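Local structure of N-hydroxyarylamine O-acetyltransferase (Bacillus cereus, 4DMO) at residues F40-L46 with F213-I219; H227-T231 with L256-F261; E120-I124 with A135-L140. The protein probably transfers acetyl groups to arylamines and N-hydroxyarylamines, acting as an arylamine N-acetyltransferase. All blocks are in the same frame, centred on the assembly; numbering follows the deposited sequence.

Interaction 1 of 3, residues F40-L46 with F213-I219; sequences FENLNIL and FNKVPLI
Residues 40-46 run from a short strand (40-41) through Asn42 into a helical turn (43-46), and 213-219 curl as a loop into strand 218-223. The register is set by one antiparallel, non-hydrogen-bonded pair, Glu41 with Ile219 (CA-CA 4.4 Å). Beyond it the loop bends round the side chain of Asn42, chi1 p, which fills the hollow of the curl. Its ND2 donates to Phe213 O (2.9 Å) and Val216 O (3.0 Å), while its OD1 accepts from Leu218 N (2.9 Å). Asn42 also takes the N-cap position without making a side-chain capping bond. Hydrophobic bumps lie around this plug. Phe40 (chi1 t) sets its ring edge toward the Phe213 face in an offset edge-to-face pair, centroids 5.5 Å apart and planes at 74°. Ile45 CG2 rests on Asn214 CB (3.7 Å), Leu46 CD1 on Pro217 CG (3.7 Å), and Leu43 CD2 on Pro217 CB (3.8 Å). Tyr253 of helix 250-261 touches both Leu43 and Pro217, and Glu41 forms a salt bridge with Arg67. The arrangement adds strand 40-41 as an edge to a five-stranded antiparallel sheet. Three carboxamide bonds to backbone atoms imply that the loop's curvature is tied to one buried polar side chain within an apolar surround.

Interaction 2 of 3, residues H227-T231 with L256-F261; sequences HASLT and LLHSKF
Leu230, Phe261 and Ala228 carry most of the buried area in this strand-on-helix contact, with 90, 66 and 45 Å² respectively out of 261 Å² summed over both sides. Segment 227-231 is extended, part of strand 226-231, and segment 256-261 belongs to helix 250-261. Their axes come within 10.0 Å, and the N-to-C directions lie 166° apart, nearly antiparallel. In register, Ala228 CA lies nearest Lys260 CA (7.6 Å), and Leu230 CA nearest Leu257 CA (8.1 Å). The strand's alternation sends Ala228 and Leu230 toward the helix and Ser229 away.

Leu230, with chi1 t and chi2 p, reaches one turn of the helix: its CD2 lies 3.7 Å from Leu257 CD2 and 4.2 Å from Leu256 CB. Its CB meets Phe261 CE1 at 3.6 Å. Phe261 (chi1 m, chi2 105°) projects its ring to the strand, placing CE2 4.1 Å from Ala228 CB and 3.5 Å from Ala228 O, the latter near the ring plane at its edge. Consistent with the small Ala228 side chain, the ring edge comes close to the backbone. The helix backbone is held by Lys260 N to Leu256 O (2.9 Å) and a weak bond from Phe261 N to Leu257 O (3.1 Å).

This is a helix packed on one face of an antiparallel sheet: Leu257 and Phe261 also touch Ile219 on strand 218-223, and Leu256 touches Leu235 on strand 234-239. No hydrogen bond crosses between the segments, so their direct cohesion rests on apolar side-chain packing and shape fit.

Interaction 3 of 3, residues E120-I124 with A135-L140; sequences ELYLI and APVPFL
Three backbone hydrogen bonds join strand 120-124 to residues 135-140. Leu123 and Val137 form a hydrogen-bonded antiparallel pair (CA-CA 5.0 Å): Leu123 N donates to Val137 O (2.8 Å), and Val137 N to Leu123 O (3.0 Å). Next along, Tyr122 and Pro138 make a non-hydrogen-bonded pair (CA-CA 4.3 Å), a position where Pro138 need not supply an inward-facing amide hydrogen. Phe139 N then donates to Leu121 O (3.0 Å). Two carbonyls accept again from solvent: water 1 donates to Leu121 O (2.7 Å) and accepts from Leu140 N (2.9 Å), while water 2 donates to both Leu123 O (2.8 Å) and Ala135 O (2.7 Å). The ladder places strand 137-138 at the edge of a large antiparallel sheet, with strand 120-124 also bonded to strand 103-117 through Tyr122 with Leu115 and Ile124 with Thr113. On the Tyr122 face, Tyr122 CE2 packs against Pro138 CB (3.7 Å) and Tyr122 CD2 against Pro136 CB (3.8 Å). On the Leu123 face, Leu123 CB meets Val137 CB (4.2 Å), and both side chains touch Ile153. Leu121 (chi1 -95°) puts CD1 4.1 Å from the Phe139 ring centroid, 5° off its normal, in a CH-pi contact.

How the interactions relate
Interactions 1 and 2 form one continuous region, their centres 13 Å apart. Strands 218-223 and 226-231 are neighbours in the five-stranded sheet, tied by a probable hydrogen bond from Leu230 N to Ile219 O (2.7 Å), and Ile219 packs on Leu257 and Phe261 of helix 250-261. Interaction 3 belongs to the separate eight-stranded sheet on the opposite side of the chain's centre, about 29 Å centre to centre from interaction 1 and 30 Å from interaction 2. Along the chain, interaction 3 is nested within the loop closed by interaction 1; interaction 2 follows both. The chain thus returns at 218-223 to pair with the early strand 40-41, after the intervening residues have built the eight-stranded sheet.

Interaction 1 of 3, residues F40-L46 with F213-I219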
loop_
_atom_site.group_PDB
_atom_site.type_symbol
_atom_site.label_atom_id
_atom_site.label_comp_id
_atom_site.label_asym_id
_atom_site.label_seq_id
_atom_site.Cartn_x
_atom_site.Cartn_y
_atom_site.Cartn_z
ATOM N N PHE A 40 2.128 -6.559 -0.290
ATOM C CA PHE A 40 1.021 -6.245 -1.166
ATOM C C PHE A 40 0.548 -7.560 -1.730
ATOM O O PHE A 40 1.318 -8.262 -2.395
ATOM C CB PHE A 40 1.525 -5.308 -2.283
ATOM C CG PHE A 40 0.438 -4.751 -3.193
ATOM C CD1 PHE A 40 -0.357 -3.696 -2.784
ATOM C CD2 PHE A 40 0.249 -5.264 -4.454
ATOM C CE1 PHE A 40 -1.351 -3.177 -3.628
ATOM C CE2 PHE A 40 -0.719 -4.739 -5.309
ATOM C CZ PHE A 40 -1.523 -3.707 -4.901
ATOM N N GLU A 41 -0.692 -7.939 -1.423
ATOM C CA GLU A 41 -1.232 -9.226 -1.892
ATOM C C GLU A 41 -2.750 -9.216 -2.079
ATOM O O GLU A 41 -3.487 -8.498 -1.399
ATOM C CB GLU A 41 -0.845 -10.358 -0.948
ATOM C CG GLU A 41 -1.281 -10.127 0.491
ATOM C CD GLU A 41 -2.189 -11.212 1.033
ATOM O OE1 GLU A 41 -3.143 -11.636 0.333
ATOM O OE2 GLU A 41 -1.968 -11.593 2.183
ATOM N N ASN A 42 -3.226 -10.028 -3.012
ATOM C CA ASN A 42 -4.636 -10.012 -3.384
ATOM C C ASN A 42 -5.366 -11.307 -3.122
ATOM O O ASN A 42 -6.430 -11.556 -3.703
ATOM C CB ASN A 42 -4.767 -9.724 -4.865
ATOM C CG ASN A 42 -4.275 -10.859 -5.712
ATOM O OD1 ASN A 42 -3.436 -11.653 -5.287
ATOM N ND2 ASN A 42 -4.811 -10.954 -6.924
ATOM N N LEU A 43 -4.788 -12.140 -2.280
ATOM C CA LEU A 43 -5.221 -13.520 -2.203
ATOM C C LEU A 43 -6.629 -13.665 -1.619
ATOM O O LEU A 43 -7.320 -14.615 -1.960
ATOM C CB LEU A 43 -4.181 -14.369 -1.447
ATOM C CG LEU A 43 -2.767 -14.349 -2.065
ATOM C CD1 LEU A 43 -1.841 -15.232 -1.292
ATOM C CD2 LEU A 43 -2.842 -14.849 -3.481
ATOM N N ASN A 44 -7.082 -12.726 -0.787
ATOM C CA ASN A 44 -8.420 -12.863 -0.216
ATOM C C ASN A 44 -9.543 -12.610 -1.231
ATOM O O ASN A 44 -10.677 -12.988 -0.991
ATOM C CB ASN A 44 -8.600 -12.001 1.049
ATOM C CG ASN A 44 -8.796 -10.486 0.762
ATOM O OD1 ASN A 44 -8.824 -10.016 -0.375
ATOM N ND2 ASN A 44 -8.965 -9.736 1.836
ATOM N N ILE A 45 -9.215 -11.990 -2.364
ATOM C CA ILE A 45 -10.169 -11.839 -3.477
ATOM C C ILE A 45 -10.353 -13.164 -4.172
ATOM O O ILE A 45 -11.471 -13.556 -4.514
ATOM C CB ILE A 45 -9.692 -10.784 -4.537
ATOM C CG1 ILE A 45 -9.620 -9.414 -3.883
ATOM C CG2 ILE A 45 -10.606 -10.815 -5.804
ATOM C CD1 ILE A 45 -9.262 -8.215 -4.844
ATOM N N LEU A 46 -9.245 -13.864 -4.374
ATOM C CA LEU A 46 -9.273 -15.144 -5.070
ATOM C C LEU A 46 -9.837 -16.286 -4.213
ATOM O O LEU A 46 -10.466 -17.216 -4.727
ATOM C CB LEU A 46 -7.859 -15.494 -5.518
ATOM C CG LEU A 46 -7.196 -14.461 -6.436
ATOM C CD1 LEU A 46 -5.795 -14.924 -6.757
ATOM C CD2 LEU A 46 -8.012 -14.236 -7.726
ATOM N N PHE A 213 -6.694 -7.220 -10.262
ATOM C CA PHE A 213 -6.403 -7.953 -9.018
ATOM C C PHE A 213 -7.373 -9.099 -8.731
ATOM O O PHE A 213 -7.299 -9.743 -7.673
ATOM C CB PHE A 213 -6.366 -6.976 -7.805
ATOM C CG PHE A 213 -5.298 -5.918 -7.908
ATOM C CD1 PHE A 213 -5.622 -4.574 -7.879
ATOM C CD2 PHE A 213 -3.968 -6.268 -8.075
ATOM C CE1 PHE A 213 -4.659 -3.610 -7.996
ATOM C CE2 PHE A 213 -2.993 -5.297 -8.187
ATOM C CZ PHE A 213 -3.340 -3.970 -8.153
ATOM N N ASN A 214 -8.282 -9.368 -9.664
ATOM C CA ASN A 214 -9.235 -10.432 -9.431
ATOM C C ASN A 214 -9.112 -11.601 -10.410
ATOM O O ASN A 214 -10.022 -12.393 -10.522
ATOM C CB ASN A 214 -10.673 -9.875 -9.408
ATOM C CG ASN A 214 -11.089 -9.251 -10.719
ATOM O OD1 ASN A 214 -10.366 -9.303 -11.709
ATOM N ND2 ASN A 214 -12.280 -8.655 -10.728
ATOM N N LYS A 215 -7.978 -11.720 -11.093
ATOM C CA LYS A 215 -7.754 -12.824 -12.043
ATOM C C LYS A 215 -6.778 -13.879 -11.481
ATOM O O LYS A 215 -7.120 -15.051 -11.312
ATOM C CB LYS A 215 -7.182 -12.291 -13.371
ATOM C CG LYS A 215 -7.834 -11.017 -13.912
ATOM C CD LYS A 215 -9.279 -11.241 -14.333
ATOM C CE LYS A 215 -9.754 -10.124 -15.244
ATOM N NZ LYS A 215 -9.670 -8.794 -14.583
ATOM N N VAL A 216 -5.556 -13.450 -11.190
ATOM C CA VAL A 216 -4.477 -14.359 -10.793
ATOM C C VAL A 216 -3.808 -13.863 -9.517
ATOM O O VAL A 216 -3.893 -12.679 -9.202
ATOM C CB VAL A 216 -3.407 -14.448 -11.909
ATOM C CG1 VAL A 216 -4.024 -14.970 -13.199
ATOM C CG2 VAL A 216 -2.780 -13.118 -12.148
ATOM N N PRO A 217 -3.137 -14.757 -8.781
ATOM C CA PRO A 217 -2.406 -14.314 -7.582
ATOM C C PRO A 217 -1.325 -13.310 -7.919
ATOM O O PRO A 217 -0.613 -13.474 -8.905
ATOM C CB PRO A 217 -1.751 -15.591 -7.079
ATOM C CG PRO A 217 -2.635 -16.723 -7.670
ATOM C CD PRO A 217 -3.020 -16.205 -9.004
ATOM N N LEU A 218 -1.215 -12.293 -7.073
ATOM C CA LEU A 218 -0.232 -11.241 -7.196
ATOM C C LEU A 218 0.259 -10.898 -5.780
ATOM O O LEU A 218 -0.534 -10.514 -4.917
ATOM C CB LEU A 218 -0.902 -10.050 -7.844
ATOM C CG LEU A 218 -0.075 -8.968 -8.501
ATOM C CD1 LEU A 218 -1.030 -8.043 -9.270
ATOM C CD2 LEU A 218 0.694 -8.188 -7.481
ATOM N N ILE A 219 1.546 -11.087 -5.522
ATOM C CA ILE A 219 2.134 -10.765 -4.217
ATOM C C ILE A 219 3.460 -10.044 -4.424
ATOM O O ILE A 219 4.352 -10.599 -5.045
ATOM C CB ILE A 219 2.450 -12.004 -3.369
ATOM C CG1 ILE A 219 1.200 -12.881 -3.123
ATOM C CG2 ILE A 219 3.033 -11.567 -2.042
ATOM C CD1 ILE A 219 1.075 -14.008 -4.096
#

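Interaction 2 of 3, residues H227-T231 with L256-F261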
loop_
_atom_site.group_PDB
_atom_site.type_symbol
_atom_site.label_atom_id
_atom_site.label_comp_id
_atom_site.label_asym_id
_atom_site.label_seq_id
_atom_site.Cartn_x
_atom_site.Cartn_y
_atom_site.Cartn_z
ATOM N N HIS A 227 13.364 -6.130 -3.854
ATOM C CA HIS A 227 11.980 -6.583 -3.722
ATOM C C HIS A 227 11.806 -8.013 -4.264
ATOM O O HIS A 227 12.712 -8.594 -4.878
ATOM C CB HIS A 227 11.053 -5.631 -4.437
ATOM C CG HIS A 227 11.066 -5.811 -5.914
ATOM N ND1 HIS A 227 10.222 -6.692 -6.562
ATOM C CD2 HIS A 227 11.836 -5.251 -6.868
ATOM C CE1 HIS A 227 10.472 -6.655 -7.853
ATOM N NE2 HIS A 227 11.467 -5.807 -8.063
ATOM N N ALA A 228 10.646 -8.594 -3.977
ATOM C CA ALA A 228 10.310 -9.941 -4.402
ATOM C C ALA A 228 8.841 -9.932 -4.838
ATOM O O ALA A 228 8.018 -9.270 -4.206
ATOM C CB ALA A 228 10.532 -10.902 -3.289
ATOM N N SER A 229 8.544 -10.616 -5.943
ATOM C CA SER A 229 7.209 -10.665 -6.542
ATOM C C SER A 229 6.847 -12.093 -6.895
ATOM O O SER A 229 7.669 -12.848 -7.412
ATOM C CB SER A 229 7.147 -9.820 -7.809
ATOM O OG SER A 229 7.587 -8.512 -7.554
ATOM N N LEU A 230 5.616 -12.475 -6.589
ATOM C CA LEU A 230 5.155 -13.836 -6.842
ATOM C C LEU A 230 3.818 -13.822 -7.566
ATOM O O LEU A 230 2.946 -12.987 -7.289
ATOM C CB LEU A 230 5.055 -14.632 -5.537
ATOM C CG LEU A 230 4.553 -16.083 -5.612
ATOM C CD1 LEU A 230 5.507 -16.948 -6.407
ATOM C CD2 LEU A 230 4.335 -16.667 -4.225
ATOM N N THR A 231 3.702 -14.704 -8.559
ATOM C CA THR A 231 2.437 -14.949 -9.240
ATOM C C THR A 231 2.222 -16.464 -9.412
ATOM O O THR A 231 3.065 -17.290 -9.018
ATOM C CB THR A 231 2.361 -14.280 -10.633
ATOM O OG1 THR A 231 3.128 -15.058 -11.561
ATOM C CG2 THR A 231 2.849 -12.853 -10.584
ATOM N N LEU A 256 6.793 -20.781 -0.662
ATOM C CA LEU A 256 7.222 -19.457 -1.056
ATOM C C LEU A 256 6.389 -18.342 -0.408
ATOM O O LEU A 256 6.909 -17.284 -0.063
ATOM C CB LEU A 256 7.175 -19.324 -2.573
ATOM C CG LEU A 256 8.365 -19.953 -3.317
ATOM C CD1 LEU A 256 8.145 -19.980 -4.844
ATOM C CD2 LEU A 256 9.662 -19.227 -2.989
ATOM N N LEU A 257 5.088 -18.553 -0.316
ATOM C CA LEU A 257 4.219 -17.563 0.278
ATOM C C LEU A 257 4.668 -17.340 1.684
ATOM O O LEU A 257 4.739 -16.216 2.151
ATOM C CB LEU A 257 2.760 -18.011 0.249
ATOM C CG LEU A 257 1.996 -17.797 -1.056
ATOM C CD1 LEU A 257 0.599 -18.378 -0.906
ATOM C CD2 LEU A 257 1.897 -16.355 -1.428
ATOM N N HIS A 258 5.014 -18.427 2.355
ATOM C CA HIS A 258 5.401 -18.328 3.751
ATOM C C HIS A 258 6.826 -17.843 3.928
ATOM O O HIS A 258 7.088 -16.905 4.686
ATOM C CB HIS A 258 5.251 -19.668 4.463
ATOM C CG HIS A 258 5.750 -19.627 5.866
ATOM N ND1 HIS A 258 6.938 -20.216 6.249
ATOM C CD2 HIS A 258 5.261 -19.015 6.967
ATOM C CE1 HIS A 258 7.143 -19.989 7.531
ATOM N NE2 HIS A 258 6.133 -19.270 7.995
ATOM N N SER A 259 7.749 -18.475 3.226
ATOM C CA SER A 259 9.176 -18.158 3.361
ATOM C C SER A 259 9.562 -16.753 2.863
ATOM O O SER A 259 10.430 -16.089 3.446
ATOM C CB SER A 259 9.994 -19.209 2.605
ATOM O OG SER A 259 9.925 -20.417 3.308
ATOM N N LYS A 260 8.965 -16.303 1.764
ATOM C CA LYS A 260 9.287 -14.972 1.258
ATOM C C LYS A 260 8.361 -13.904 1.792
ATOM O O LYS A 260 8.753 -12.770 1.914
ATOM C CB LYS A 260 9.299 -14.948 -0.279
ATOM C CG LYS A 260 10.289 -15.945 -0.899
ATOM C CD LYS A 260 11.654 -15.309 -1.276
ATOM C CE LYS A 260 12.769 -16.374 -1.421
ATOM N NZ LYS A 260 13.085 -17.115 -0.128
ATOM N N PHE A 261 7.127 -14.228 2.111
ATOM C CA PHE A 261 6.192 -13.155 2.404
ATOM C C PHE A 261 5.478 -13.246 3.746
ATOM O O PHE A 261 4.759 -12.315 4.113
ATOM C CB PHE A 261 5.155 -13.024 1.283
ATOM C CG PHE A 261 5.746 -12.829 -0.071
ATOM C CD1 PHE A 261 5.776 -13.873 -0.992
ATOM C CD2 PHE A 261 6.272 -11.604 -0.444
ATOM C CE1 PHE A 261 6.303 -13.683 -2.261
ATOM C CE2 PHE A 261 6.810 -11.423 -1.711
ATOM C CZ PHE A 261 6.817 -12.468 -2.619
#

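Interaction 3 of 3, residues E120-I124 with A135-L140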
loop_
_atom_site.group_PDB
_atom_site.type_symbol
_atom_site.label_atom_id
_atom_site.label_comp_id
_atom_site.label_asym_id
_atom_site.label_seq_id
_atom_site.Cartn_x
_atom_site.Cartn_y
_atom_site.Cartn_z
ATOM N N GLU A 120 0.687 21.542 7.695
ATOM C CA GLU A 120 1.016 21.159 6.323
ATOM C C GLU A 120 0.620 19.727 6.016
ATOM O O GLU A 120 0.674 18.839 6.878
ATOM C CB GLU A 120 2.499 21.377 6.035
ATOM C CG GLU A 120 2.834 22.817 5.595
ATOM C CD GLU A 120 4.320 23.086 5.596
ATOM O OE1 GLU A 120 5.086 22.154 5.941
ATOM O OE2 GLU A 120 4.716 24.222 5.247
ATOM N N LEU A 121 0.255 19.510 4.757
ATOM C CA LEU A 121 -0.357 18.262 4.349
ATOM C C LEU A 121 0.703 17.332 3.810
ATOM O O LEU A 121 1.617 17.778 3.104
ATOM C CB LEU A 121 -1.429 18.506 3.289
ATOM C CG LEU A 121 -2.885 18.633 3.743
ATOM C CD1 LEU A 121 -3.817 18.214 2.595
ATOM C CD2 LEU A 121 -3.206 17.809 4.989
ATOM N N TYR A 122 0.573 16.051 4.182
ATOM C CA TYR A 122 1.415 14.980 3.661
ATOM C C TYR A 122 0.546 13.823 3.233
ATOM O O TYR A 122 -0.410 13.479 3.913
ATOM C CB TYR A 122 2.424 14.501 4.713
ATOM C CG TYR A 122 3.360 15.593 5.183
ATOM C CD1 TYR A 122 2.942 16.524 6.103
ATOM C CD2 TYR A 122 4.654 15.686 4.688
ATOM C CE1 TYR A 122 3.761 17.530 6.516
ATOM C CE2 TYR A 122 5.496 16.700 5.092
ATOM C CZ TYR A 122 5.042 17.617 6.018
ATOM O OH TYR A 122 5.866 18.625 6.448
ATOM N N LEU A 123 0.888 13.239 2.095
ATOM C CA LEU A 123 0.291 11.993 1.639
ATOM C C LEU A 123 1.052 10.841 2.279
ATOM O O LEU A 123 2.274 10.726 2.123
ATOM C CB LEU A 123 0.410 11.891 0.135
ATOM C CG LEU A 123 -0.090 10.662 -0.610
ATOM C CD1 LEU A 123 -1.617 10.614 -0.650
ATOM C CD2 LEU A 123 0.491 10.708 -2.002
ATOM N N ILE A 124 0.329 9.990 3.000
ATOM C CA ILE A 124 0.906 8.762 3.542
ATOM C C ILE A 124 0.539 7.548 2.658
ATOM O O ILE A 124 -0.613 7.098 2.632
ATOM C CB ILE A 124 0.417 8.544 4.989
ATOM C CG1 ILE A 124 0.636 9.832 5.806
ATOM C CG2 ILE A 124 1.089 7.319 5.610
ATOM C CD1 ILE A 124 2.099 10.379 5.795
ATOM N N ALA A 135 8.212 7.161 2.947
ATOM C CA ALA A 135 8.160 8.326 3.809
ATOM C C ALA A 135 6.960 9.171 3.405
ATOM O O ALA A 135 6.413 8.982 2.319
ATOM C CB ALA A 135 9.456 9.121 3.690
ATOM N N PRO A 136 6.523 10.085 4.278
ATOM C CA PRO A 136 5.475 11.034 3.897
ATOM C C PRO A 136 5.857 11.875 2.667
ATOM O O PRO A 136 7.006 12.251 2.483
ATOM C CB PRO A 136 5.345 11.935 5.142
ATOM C CG PRO A 136 5.844 11.114 6.250
ATOM C CD PRO A 136 6.974 10.311 5.662
ATOM N N VAL A 137 4.881 12.129 1.808
ATOM C CA VAL A 137 5.106 12.961 0.648
ATOM C C VAL A 137 4.404 14.298 0.892
ATOM O O VAL A 137 3.166 14.365 1.002
ATOM C CB VAL A 137 4.556 12.316 -0.653
ATOM C CG1 VAL A 137 4.922 13.209 -1.868
ATOM C CG2 VAL A 137 5.092 10.896 -0.822
ATOM N N PRO A 138 5.192 15.367 0.988
ATOM C CA PRO A 138 4.612 16.681 1.262
ATOM C C PRO A 138 3.856 17.221 0.060
ATOM O O PRO A 138 4.336 17.188 -1.071
ATOM C CB PRO A 138 5.832 17.545 1.556
ATOM C CG PRO A 138 6.939 16.912 0.738
ATOM C CD PRO A 138 6.647 15.425 0.754
ATOM N N PHE A 139 2.665 17.718 0.326
ATOM C CA PHE A 139 1.873 18.370 -0.688
ATOM C C PHE A 139 2.567 19.633 -1.242
ATOM O O PHE A 139 2.243 20.076 -2.344
ATOM C CB PHE A 139 0.501 18.738 -0.121
ATOM C CG PHE A 139 -0.526 17.638 -0.235
ATOM C CD1 PHE A 139 -0.385 16.459 0.474
ATOM C CD2 PHE A 139 -1.646 17.802 -1.047
ATOM C CE1 PHE A 139 -1.341 15.456 0.382
ATOM C CE2 PHE A 139 -2.612 16.795 -1.163
ATOM C CZ PHE A 139 -2.462 15.626 -0.433
ATOM N N LEU A 140 3.509 20.200 -0.481
ATOM C CA LEU A 140 4.259 21.389 -0.919
ATOM C C LEU A 140 5.059 21.146 -2.191
ATOM O O LEU A 140 5.484 22.092 -2.846
ATOM C CB LEU A 140 5.172 21.934 0.184
ATOM C CG LEU A 140 4.470 22.864 1.178
ATOM C CD1 LEU A 140 5.478 23.543 2.078
ATOM C CD2 LEU A 140 3.583 23.902 0.494
HETATM O O HOH W 1 3.154 19.895 2.393
HETATM O O HOH W 2 3.863 8.508 1.459
#